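Local coordinates for periplasmic binding protein/LacI transcriptional regulator (Clostridium phytofermentans, PDB 3BRS) that probably binds a sugar outside the cell membrane and hands it to a transporter, as in periplasmic binding proteins related to the LacI regulators, at residues A[131-136]-A[188-193]; A[193-198]-A[219-224]; A[123-128]-A[158-163]; A[172-177]-A[201-206]. One frame throughout, in Å; residues are numbered along the deposited sequence.

Contact 1. Residues A[131-136]-A[188-193]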
# COMPACT_ATOMS: atom_id res chain seq x y z
N SER A 131 0.51 -4.68 -29.65
CA SER A 131 0.33 -3.24 -29.60
C SER A 131 -0.51 -2.86 -28.41
O SER A 131 -1.05 -3.71 -27.72
CB SER A 131 -0.38 -2.72 -30.86
OG SER A 131 -1.56 -3.46 -31.21
N GLY A 132 -0.67 -1.55 -28.25
CA GLY A 132 -1.39 -0.95 -27.15
C GLY A 132 -0.36 -0.13 -26.42
O GLY A 132 0.83 -0.41 -26.51
N LYS A 133 -0.81 0.92 -25.74
CA LYS A 133 0.02 1.68 -24.82
C LYS A 133 -0.66 1.54 -23.45
O LYS A 133 -1.59 0.76 -23.32
CB LYS A 133 0.26 3.15 -25.22
CG LYS A 133 0.77 3.31 -26.66
CD LYS A 133 2.26 3.03 -26.80
CE LYS A 133 3.02 4.25 -27.46
NZ LYS A 133 3.16 5.46 -26.56
N ILE A 134 -0.16 2.24 -22.46
CA ILE A 134 -0.42 1.84 -21.08
C ILE A 134 -0.70 3.09 -20.30
O ILE A 134 0.08 4.07 -20.39
CB ILE A 134 0.84 1.06 -20.40
CG1 ILE A 134 1.06 -0.33 -21.03
CG2 ILE A 134 0.71 0.93 -18.87
CD1 ILE A 134 2.54 -0.76 -20.92
N GLY A 135 -1.78 3.10 -19.51
CA GLY A 135 -1.91 4.25 -18.60
C GLY A 135 -1.81 3.76 -17.19
O GLY A 135 -2.33 2.68 -16.84
N VAL A 136 -1.18 4.57 -16.34
CA VAL A 136 -1.10 4.21 -14.92
C VAL A 136 -1.79 5.19 -13.96
O VAL A 136 -1.58 6.42 -13.98
CB VAL A 136 0.34 4.12 -14.45
CG1 VAL A 136 0.51 3.53 -13.04
CG2 VAL A 136 1.18 3.32 -15.44
N TYR A 188 -5.23 9.86 -24.54
CA TYR A 188 -4.48 8.83 -25.22
C TYR A 188 -5.43 7.69 -25.60
O TYR A 188 -5.56 6.70 -24.86
CB TYR A 188 -3.26 8.35 -24.40
CG TYR A 188 -2.46 9.47 -23.72
CD1 TYR A 188 -1.47 10.15 -24.42
CD2 TYR A 188 -2.66 9.84 -22.40
CE1 TYR A 188 -0.72 11.17 -23.83
CE2 TYR A 188 -1.96 10.86 -21.83
CZ TYR A 188 -0.98 11.53 -22.56
OH TYR A 188 -0.20 12.56 -22.06
N PRO A 189 -6.07 7.81 -26.78
CA PRO A 189 -6.92 6.74 -27.32
C PRO A 189 -6.16 5.45 -27.68
O PRO A 189 -6.77 4.38 -27.88
CB PRO A 189 -7.58 7.37 -28.56
CG PRO A 189 -6.61 8.50 -28.97
CD PRO A 189 -6.05 9.00 -27.65
N ASP A 190 -4.83 5.54 -27.76
CA ASP A 190 -4.03 4.34 -27.88
C ASP A 190 -3.83 3.49 -26.63
O ASP A 190 -3.29 2.40 -26.73
CB ASP A 190 -2.67 4.59 -28.57
CG ASP A 190 -1.89 5.73 -27.96
OD1 ASP A 190 -2.25 6.30 -26.90
OD2 ASP A 190 -0.88 6.05 -28.58
N ILE A 191 -4.31 3.92 -25.46
CA ILE A 191 -4.16 3.08 -24.24
C ILE A 191 -5.13 1.86 -24.30
O ILE A 191 -6.32 2.01 -24.44
CB ILE A 191 -4.39 3.93 -22.98
CG1 ILE A 191 -3.18 4.86 -22.66
CG2 ILE A 191 -4.79 3.07 -21.82
CD1 ILE A 191 -3.52 5.99 -21.69
N SER A 192 -4.62 0.66 -24.19
CA SER A 192 -5.40 -0.54 -24.26
C SER A 192 -5.29 -1.29 -22.92
O SER A 192 -5.91 -2.36 -22.76
CB SER A 192 -4.77 -1.44 -25.32
OG SER A 192 -3.43 -1.74 -24.91
N VAL A 193 -4.46 -0.78 -22.00
CA VAL A 193 -4.26 -1.37 -20.66
C VAL A 193 -4.12 -0.22 -19.69
O VAL A 193 -3.23 0.62 -19.85
CB VAL A 193 -2.97 -2.27 -20.51
CG1 VAL A 193 -3.04 -3.03 -19.20
CG2 VAL A 193 -2.84 -3.36 -21.57

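Contact 2. Residues A[193-198]-A[219-224]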
# COMPACT_ATOMS: atom_id res chain seq x y z
N VAL A 193 -4.46 -0.78 -22.00
CA VAL A 193 -4.26 -1.37 -20.66
C VAL A 193 -4.12 -0.22 -19.69
O VAL A 193 -3.23 0.62 -19.85
CB VAL A 193 -2.97 -2.27 -20.51
CG1 VAL A 193 -3.04 -3.03 -19.20
CG2 VAL A 193 -2.84 -3.36 -21.57
N MET A 194 -5.01 -0.19 -18.71
CA MET A 194 -4.84 0.62 -17.53
C MET A 194 -4.26 -0.14 -16.30
O MET A 194 -4.62 -1.31 -15.98
CB MET A 194 -6.17 1.32 -17.18
CG MET A 194 -6.54 2.36 -18.23
SD MET A 194 -5.67 4.02 -18.06
CE MET A 194 -5.56 4.32 -16.34
N VAL A 195 -3.32 0.52 -15.61
CA VAL A 195 -2.78 -0.09 -14.35
C VAL A 195 -3.17 0.70 -13.12
O VAL A 195 -2.91 1.91 -13.04
CB VAL A 195 -1.25 -0.21 -14.44
CG1 VAL A 195 -0.70 -0.99 -13.27
CG2 VAL A 195 -0.87 -0.88 -15.74
N GLY A 196 -3.82 0.09 -12.15
CA GLY A 196 -4.09 0.78 -10.84
C GLY A 196 -3.18 0.17 -9.81
O GLY A 196 -3.17 -1.06 -9.60
N LEU A 197 -2.41 1.00 -9.08
CA LEU A 197 -1.34 0.49 -8.17
C LEU A 197 -1.82 0.21 -6.69
O LEU A 197 -1.11 -0.30 -5.80
CB LEU A 197 -0.09 1.43 -8.23
CG LEU A 197 0.71 1.26 -9.57
CD1 LEU A 197 2.02 2.15 -9.40
CD2 LEU A 197 0.94 -0.26 -9.82
N ASN A 198 -3.03 0.60 -6.41
CA ASN A 198 -3.66 0.21 -5.15
C ASN A 198 -5.17 0.10 -5.29
O ASN A 198 -5.69 0.37 -6.34
CB ASN A 198 -3.20 1.13 -4.01
CG ASN A 198 -3.98 2.43 -3.94
OD1 ASN A 198 -4.43 2.98 -4.96
ND2 ASN A 198 -4.13 2.92 -2.73
N LYS A 219 -8.36 -3.03 -21.08
CA LYS A 219 -8.15 -3.92 -19.95
C LYS A 219 -7.39 -3.26 -18.77
O LYS A 219 -6.57 -2.35 -18.95
CB LYS A 219 -7.41 -5.14 -20.42
CG LYS A 219 -8.29 -6.10 -21.29
CD LYS A 219 -7.32 -7.08 -21.98
CE LYS A 219 -7.93 -7.95 -23.04
NZ LYS A 219 -6.94 -8.10 -24.17
N LEU A 220 -7.69 -3.79 -17.59
CA LEU A 220 -7.30 -3.27 -16.33
C LEU A 220 -6.64 -4.38 -15.53
O LEU A 220 -7.10 -5.55 -15.46
CB LEU A 220 -8.52 -2.68 -15.61
CG LEU A 220 -8.42 -2.17 -14.16
CD1 LEU A 220 -7.41 -0.99 -13.98
CD2 LEU A 220 -9.77 -1.74 -13.63
N VAL A 221 -5.50 -4.02 -15.00
CA VAL A 221 -4.75 -4.88 -14.10
C VAL A 221 -4.40 -4.00 -12.90
O VAL A 221 -4.36 -2.74 -13.02
CB VAL A 221 -3.42 -5.39 -14.79
CG1 VAL A 221 -3.75 -6.30 -15.96
CG2 VAL A 221 -2.60 -4.27 -15.29
N CYS A 222 -4.19 -4.62 -11.74
CA CYS A 222 -3.89 -3.83 -10.51
C CYS A 222 -3.19 -4.65 -9.47
O CYS A 222 -3.26 -5.90 -9.46
CB CYS A 222 -5.18 -3.26 -9.86
SG CYS A 222 -6.38 -4.65 -9.51
N ILE A 223 -2.58 -3.92 -8.57
CA ILE A 223 -2.22 -4.38 -7.22
C ILE A 223 -3.38 -3.97 -6.27
O ILE A 223 -3.80 -2.80 -6.24
CB ILE A 223 -0.90 -3.78 -6.73
CG1 ILE A 223 0.24 -4.14 -7.71
CG2 ILE A 223 -0.59 -4.27 -5.31
CD1 ILE A 223 1.55 -3.26 -7.55
N ASP A 224 -3.89 -4.96 -5.52
CA ASP A 224 -5.12 -4.80 -4.79
C ASP A 224 -5.03 -5.25 -3.35
O ASP A 224 -4.13 -6.03 -2.94
CB ASP A 224 -6.24 -5.52 -5.54
CG ASP A 224 -7.62 -5.34 -4.90
OD1 ASP A 224 -7.96 -4.17 -4.55
OD2 ASP A 224 -8.35 -6.37 -4.78

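Contact 3. Residues A[123-128]-A[158-163]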
# COMPACT_ATOMS: atom_id res chain seq x y z
N VAL A 123 2.75 -9.22 -16.58
CA VAL A 123 1.42 -9.46 -17.19
C VAL A 123 1.13 -8.40 -18.29
O VAL A 123 0.68 -8.73 -19.37
CB VAL A 123 0.30 -9.44 -16.06
CG1 VAL A 123 -1.11 -9.35 -16.68
CG2 VAL A 123 0.41 -10.66 -15.12
N THR A 124 1.41 -7.12 -17.97
CA THR A 124 1.12 -5.99 -18.83
C THR A 124 1.95 -6.06 -20.10
O THR A 124 1.44 -5.79 -21.19
CB THR A 124 1.30 -4.61 -18.14
OG1 THR A 124 0.58 -4.55 -16.89
CG2 THR A 124 0.73 -3.53 -19.02
N LYS A 125 3.22 -6.45 -19.99
CA LYS A 125 4.08 -6.68 -21.18
C LYS A 125 3.44 -7.69 -22.09
O LYS A 125 3.41 -7.48 -23.28
CB LYS A 125 5.44 -7.21 -20.73
CG LYS A 125 6.55 -7.25 -21.78
CD LYS A 125 7.81 -7.61 -21.06
CE LYS A 125 9.07 -7.52 -21.92
NZ LYS A 125 10.19 -8.28 -21.24
N ASN A 126 2.90 -8.77 -21.56
CA ASN A 126 2.27 -9.71 -22.47
C ASN A 126 0.99 -9.11 -23.14
O ASN A 126 0.72 -9.37 -24.31
CB ASN A 126 1.95 -10.97 -21.73
CG ASN A 126 1.42 -12.06 -22.63
OD1 ASN A 126 2.00 -12.41 -23.66
ND2 ASN A 126 0.32 -12.65 -22.22
N LEU A 127 0.22 -8.29 -22.41
CA LEU A 127 -0.98 -7.69 -23.04
C LEU A 127 -0.72 -6.72 -24.21
O LEU A 127 -1.46 -6.69 -25.19
CB LEU A 127 -1.87 -7.00 -22.00
CG LEU A 127 -2.43 -7.92 -20.92
CD1 LEU A 127 -3.05 -7.06 -19.86
CD2 LEU A 127 -3.43 -8.91 -21.51
N VAL A 128 0.34 -5.95 -24.12
CA VAL A 128 0.72 -5.02 -25.20
C VAL A 128 1.82 -5.61 -26.17
O VAL A 128 2.53 -4.85 -26.86
CB VAL A 128 1.11 -3.62 -24.64
CG1 VAL A 128 0.09 -3.15 -23.65
CG2 VAL A 128 2.37 -3.72 -23.96
N SER A 158 10.39 -4.11 -18.91
CA SER A 158 11.66 -4.28 -19.68
C SER A 158 11.74 -3.16 -20.71
O SER A 158 11.57 -1.96 -20.37
CB SER A 158 11.61 -5.55 -20.52
OG SER A 158 11.95 -6.68 -19.80
N ASP A 159 11.97 -3.59 -21.97
CA ASP A 159 12.00 -2.72 -23.15
C ASP A 159 10.67 -1.97 -23.37
O ASP A 159 10.66 -0.74 -23.58
CB ASP A 159 12.47 -3.47 -24.41
CG ASP A 159 11.73 -4.80 -24.61
OD1 ASP A 159 11.94 -5.75 -23.83
OD2 ASP A 159 10.95 -4.91 -25.57
N ASP A 160 9.57 -2.68 -23.22
CA ASP A 160 8.24 -2.07 -23.24
C ASP A 160 7.86 -0.98 -22.20
O ASP A 160 6.71 -0.56 -22.13
CB ASP A 160 7.20 -3.22 -23.22
CG ASP A 160 7.42 -4.18 -24.37
OD1 ASP A 160 7.87 -3.67 -25.41
OD2 ASP A 160 7.15 -5.41 -24.28
N SER A 161 8.81 -0.49 -21.39
CA SER A 161 8.43 0.46 -20.33
C SER A 161 8.20 1.88 -20.87
O SER A 161 7.55 2.74 -20.24
CB SER A 161 9.45 0.43 -19.17
OG SER A 161 10.50 1.31 -19.50
N ASN A 162 8.66 2.12 -22.09
CA ASN A 162 8.35 3.33 -22.84
C ASN A 162 6.88 3.32 -23.36
O ASN A 162 6.42 4.30 -23.91
CB ASN A 162 9.33 3.41 -24.04
CG ASN A 162 9.13 2.27 -25.05
OD1 ASN A 162 9.28 2.47 -26.25
ND2 ASN A 162 8.78 1.09 -24.58
N LYS A 163 6.18 2.18 -23.27
CA LYS A 163 4.80 2.13 -23.65
C LYS A 163 3.88 2.82 -22.60
O LYS A 163 2.76 3.16 -22.91
CB LYS A 163 4.39 0.68 -23.94
CG LYS A 163 4.83 0.20 -25.31
CD LYS A 163 4.27 -1.18 -25.62
CE LYS A 163 4.33 -1.50 -27.13
NZ LYS A 163 3.01 -2.01 -27.69

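Contact 4. Residues A[172-177]-A[201-206]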
# COMPACT_ATOMS: atom_id res chain seq x y z
N SER A 172 -4.75 8.17 -3.46
CA SER A 172 -5.68 7.27 -2.71
C SER A 172 -7.02 7.88 -2.51
O SER A 172 -7.63 7.78 -1.46
CB SER A 172 -5.06 6.79 -1.37
OG SER A 172 -3.75 6.20 -1.68
N ASN A 173 -7.54 8.48 -3.56
CA ASN A 173 -8.86 9.10 -3.48
C ASN A 173 -9.67 8.53 -4.66
O ASN A 173 -9.23 8.62 -5.84
CB ASN A 173 -8.68 10.64 -3.61
CG ASN A 173 -10.01 11.35 -3.64
OD1 ASN A 173 -10.63 11.47 -4.69
ND2 ASN A 173 -10.47 11.81 -2.47
N TYR A 174 -10.79 7.87 -4.38
CA TYR A 174 -11.54 7.23 -5.49
C TYR A 174 -12.03 8.25 -6.61
O TYR A 174 -11.98 8.02 -7.84
CB TYR A 174 -12.78 6.50 -4.99
CG TYR A 174 -12.61 5.31 -4.10
CD1 TYR A 174 -12.16 4.11 -4.61
CD2 TYR A 174 -12.99 5.37 -2.72
CE1 TYR A 174 -12.04 2.97 -3.76
CE2 TYR A 174 -12.85 4.27 -1.88
CZ TYR A 174 -12.38 3.07 -2.41
OH TYR A 174 -12.22 2.01 -1.58
N ASP A 175 -12.45 9.44 -6.24
CA ASP A 175 -12.90 10.31 -7.33
C ASP A 175 -11.79 10.87 -8.16
O ASP A 175 -12.05 11.16 -9.34
CB ASP A 175 -13.71 11.47 -6.84
CG ASP A 175 -14.95 11.05 -6.11
OD1 ASP A 175 -15.62 10.02 -6.43
OD2 ASP A 175 -15.25 11.81 -5.20
N LYS A 176 -10.57 11.01 -7.61
CA LYS A 176 -9.45 11.42 -8.43
C LYS A 176 -8.98 10.36 -9.35
O LYS A 176 -8.56 10.62 -10.51
CB LYS A 176 -8.24 11.94 -7.59
CG LYS A 176 -8.31 13.43 -7.27
CD LYS A 176 -7.20 13.85 -6.31
CE LYS A 176 -5.98 14.28 -7.12
NZ LYS A 176 -4.85 14.90 -6.31
N ALA A 177 -9.00 9.14 -8.82
CA ALA A 177 -8.70 7.94 -9.68
C ALA A 177 -9.60 7.96 -10.89
O ALA A 177 -9.18 7.71 -12.02
CB ALA A 177 -8.93 6.66 -8.93
N SER A 201 -7.08 3.40 -6.62
CA SER A 201 -6.66 3.67 -7.98
C SER A 201 -7.38 2.76 -8.87
O SER A 201 -7.91 3.18 -9.87
CB SER A 201 -5.16 3.31 -8.16
OG SER A 201 -4.23 4.29 -7.70
N ALA A 202 -7.34 1.45 -8.58
CA ALA A 202 -8.02 0.45 -9.45
C ALA A 202 -9.46 0.60 -9.50
O ALA A 202 -10.00 0.57 -10.57
CB ALA A 202 -7.70 -0.99 -9.04
N THR A 203 -10.13 0.74 -8.36
CA THR A 203 -11.55 0.92 -8.34
C THR A 203 -11.99 2.15 -9.13
O THR A 203 -12.94 2.06 -9.82
CB THR A 203 -12.03 1.16 -6.93
OG1 THR A 203 -11.56 0.11 -6.08
CG2 THR A 203 -13.57 1.18 -6.89
N GLY A 204 -11.35 3.31 -9.00
CA GLY A 204 -11.76 4.45 -9.75
C GLY A 204 -11.58 4.27 -11.23
O GLY A 204 -12.47 4.68 -11.97
N ALA A 205 -10.45 3.62 -11.64
CA ALA A 205 -10.24 3.24 -13.08
C ALA A 205 -11.28 2.30 -13.60
O ALA A 205 -11.69 2.46 -14.74
CB ALA A 205 -8.86 2.57 -13.26
N ALA A 206 -11.70 1.30 -12.79
CA ALA A 206 -12.68 0.34 -13.36
C ALA A 206 -14.00 1.05 -13.55
O ALA A 206 -14.65 0.83 -14.52
CB ALA A 206 -12.87 -0.81 -12.42

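Contact 1. Residues A[131-136]-A[188-193]
Three backbone hydrogen bonds stitch 131-136 to 188-193. K133 gives its N-H to D190 O at 3.1 Å and, with its own carbonyl, receives S192 N at 3.2 Å; in both bonds the donor stands above the plane of the accepting carbonyl. Two residues on, G135 N meets V193 O at 2.9 Å, this time in the carbonyl plane. K133 O also draws a weak bond from S192 OG, whose position between the backbone N and the carbonyl carbon (chi1 61°) swings the hydroxyl back over the neighbouring strand. That places OG 3.1 Å from G132 CA, so the glycine lets the serine lie directly against the main chain; its phi of 118° is likewise glycine territory. I191 lays its branches along bare backbone, CG2 coming to 3.8 Å from G135 N and CD1 reaching over G135 CA. At the exposed margin K133 and D190 run side by side. The lysine's CG rests 3.7 Å from D190 OD2, but its thrice-bent chain leaves NZ 4.6 Å from that oxygen, too far for a salt bridge; NZ instead makes a long, weak ion pair with E165.

A type I turn from Y188 to I191 leads into the second strand, its I191 N bonded to Y188 O as the chain leaves helix 174-187. Farther out, I134 and V193 share the sheet face covered by T124 and V128. The short axes of strands 133-136 and 191-193 cross at 73°, yet the bonds between them are those of a parallel pair, at the N-terminal ends of two neighbouring inner strands in a Rossmann-like periplasmic binding protein lobe.

Contact 2. Residues A[193-198]-A[219-224]
Four backbone hydrogen bonds hold strands 193-196 and 219-224 in parallel register, the donors alternating between them: M194 N to K219 O, V221 N to M194 O, G196 N to V221 O and I223 N to G196 O. The first is the shortest, with M194 N 2.7 Å from K219 O. The bond to M194 O is the straightest, 168° at the hydrogen and almost along the C=O axis, whereas the one to G196 O is bent to 143°. CA-H...O contacts fill in beside them, such as V193 CA to K219 O and L220 CA to M194 O.

Side-chain packing differs on the two faces. On the face of V193, V195 and V221, the last holds CG2 in the crowded position between N and the carbonyl carbon, so that this methyl sits between the two valines across from it and comes within 3.8 Å of V195 CG2. Helix 113-127 covers this face through I120 and T124. On the other face L220, its CG anti to the backbone N (chi1 174°), folds CD1 back over the M194 carbonyl, while G196 offers bare backbone beside C222, whose CB is 3.0 Å from G196 O. Helix 199-211 lies over L220 and C222. Beyond the last paired residue, L197 CD2 and I223 CD1 meet obliquely at 3.8 Å.

The polar feature lies where strand 191-196 ends: N198 is the N-cap of the following helix, and its OD1 bonds to S201 OG. The parallel pairing of strands 191-196 and 219-224, joined through helix 199-211, makes a classical beta-alpha-beta crossover, the repeating motif of the Rossmann-like lobe.

Contact 3. Residues A[123-128]-A[158-163]
K125 leaves its helix with CG anti to the backbone N (chi1 -168°) and stays extended through every later torsion, while K163 runs nearly straight until chi4 (-130°) turns its ammonium aside. The two lysines reach across in opposite senses, joining the C-terminal end of helix 113-127 to the 3-10 turn 159-163 in one Rossmann-like lobe of the binding protein; that turn links helix 144-157 to strand 164-169. At the outer end K125 NZ bonds to S158 OG at 2.8 Å. S158 has just left its helix with positive phi (63°), and its side chain faces the lysine.

Along the way the lysine passes D160 at about a right angle, with CG only 3.2 Å from OD2, so the carboxylate meets the aliphatic stem. The charges themselves remain apart: K125 NZ is 4.0 Å from D159 OD1 and farther still from D160. Both acids would nonetheless be expected to favour the lysine's positive charge in this largely open setting.

The inner end is better buried. V128, first residue beyond the helix, meets K163 tip to tip, and its other neighbours I134 and V193 tie it to the sheet. V128 CG2 rests 3.6 Å from K163 CD. K163 NZ also bonds to G132 O, so one ammonium bridges two carbonyls of the chain connecting helix to strand; it reaches V128 O at 3.0 Å, in the plane of that carbonyl.

Contact 4. Residues A[172-177]-A[201-206]
Helix 174-177, at its first turn, meets helix 201-206 where A177 and G204 bring their CA atoms to 4.6 Å, and no hydrogen bond crosses between the segments. Such closeness depends on small residues. A177 points its methyl toward the other helix, where CB lies 3.7 Å from G204 CA and equally near S201 O. G204 has no side chain on that side, so the A177 methyl rests directly on the backbone of the other helix, with Y174 O also close to G204 CA.

Next to this close point Y174 leans across, its CG anti to the carbonyl carbon (chi1 -65°). The ring presents an edge to T203: CE1 is 3.7 Å from T203 CB, which lies near the ring plane, and CD1 borders the CG2 methyl at 4.0 Å. T203 keeps its hydroxyl beside its own backbone N, where OG1 bonds back to Q199 O one turn earlier, which probably helps to hold the threonine in the rotation that the tyrosine edge meets. The ring of Y200 also packs on Y174, the planes inclined at about 45°.

The start of the first helix is secured by N173, the N-cap. Its CG is anti to the backbone N (chi1 176°), and OD1 accepts K176 N at 3.0 Å in the carbonyl plane, alongside a weak bond from the same N-H to N173 O.

S201 turns away from this interface, its OG bonded to N198 OD1. Helices 174-187 and 199-211 pack side by side, with A202, A205 and A206 of the latter lying on C222 and L220 of strand 219-224.

In the fold
Contacts 1 and 2 are successive pairings in one sheet and share V193: strand 191-196 lies between 133-138 and 219-224, with G135 O about 2.7 Å from V195 N and S192 O 3.0 Å from K219 N. Contact 3 covers one face, where V128 CG1 comes 3.6 Å from V193 CG2 and T124 OG1 3.6 Å from V221 CG2. Contact 4 brings helix 199-211 to the other, with A202 CB 3.5 Å from C222 CB. Contacts 3 and 4 accordingly never touch, their centres about 22 Å apart. The four contacts belong to a three-layer helix-sheet-helix sandwich in one of two lobes; sugar would probably bind between the lobes, as in relatives.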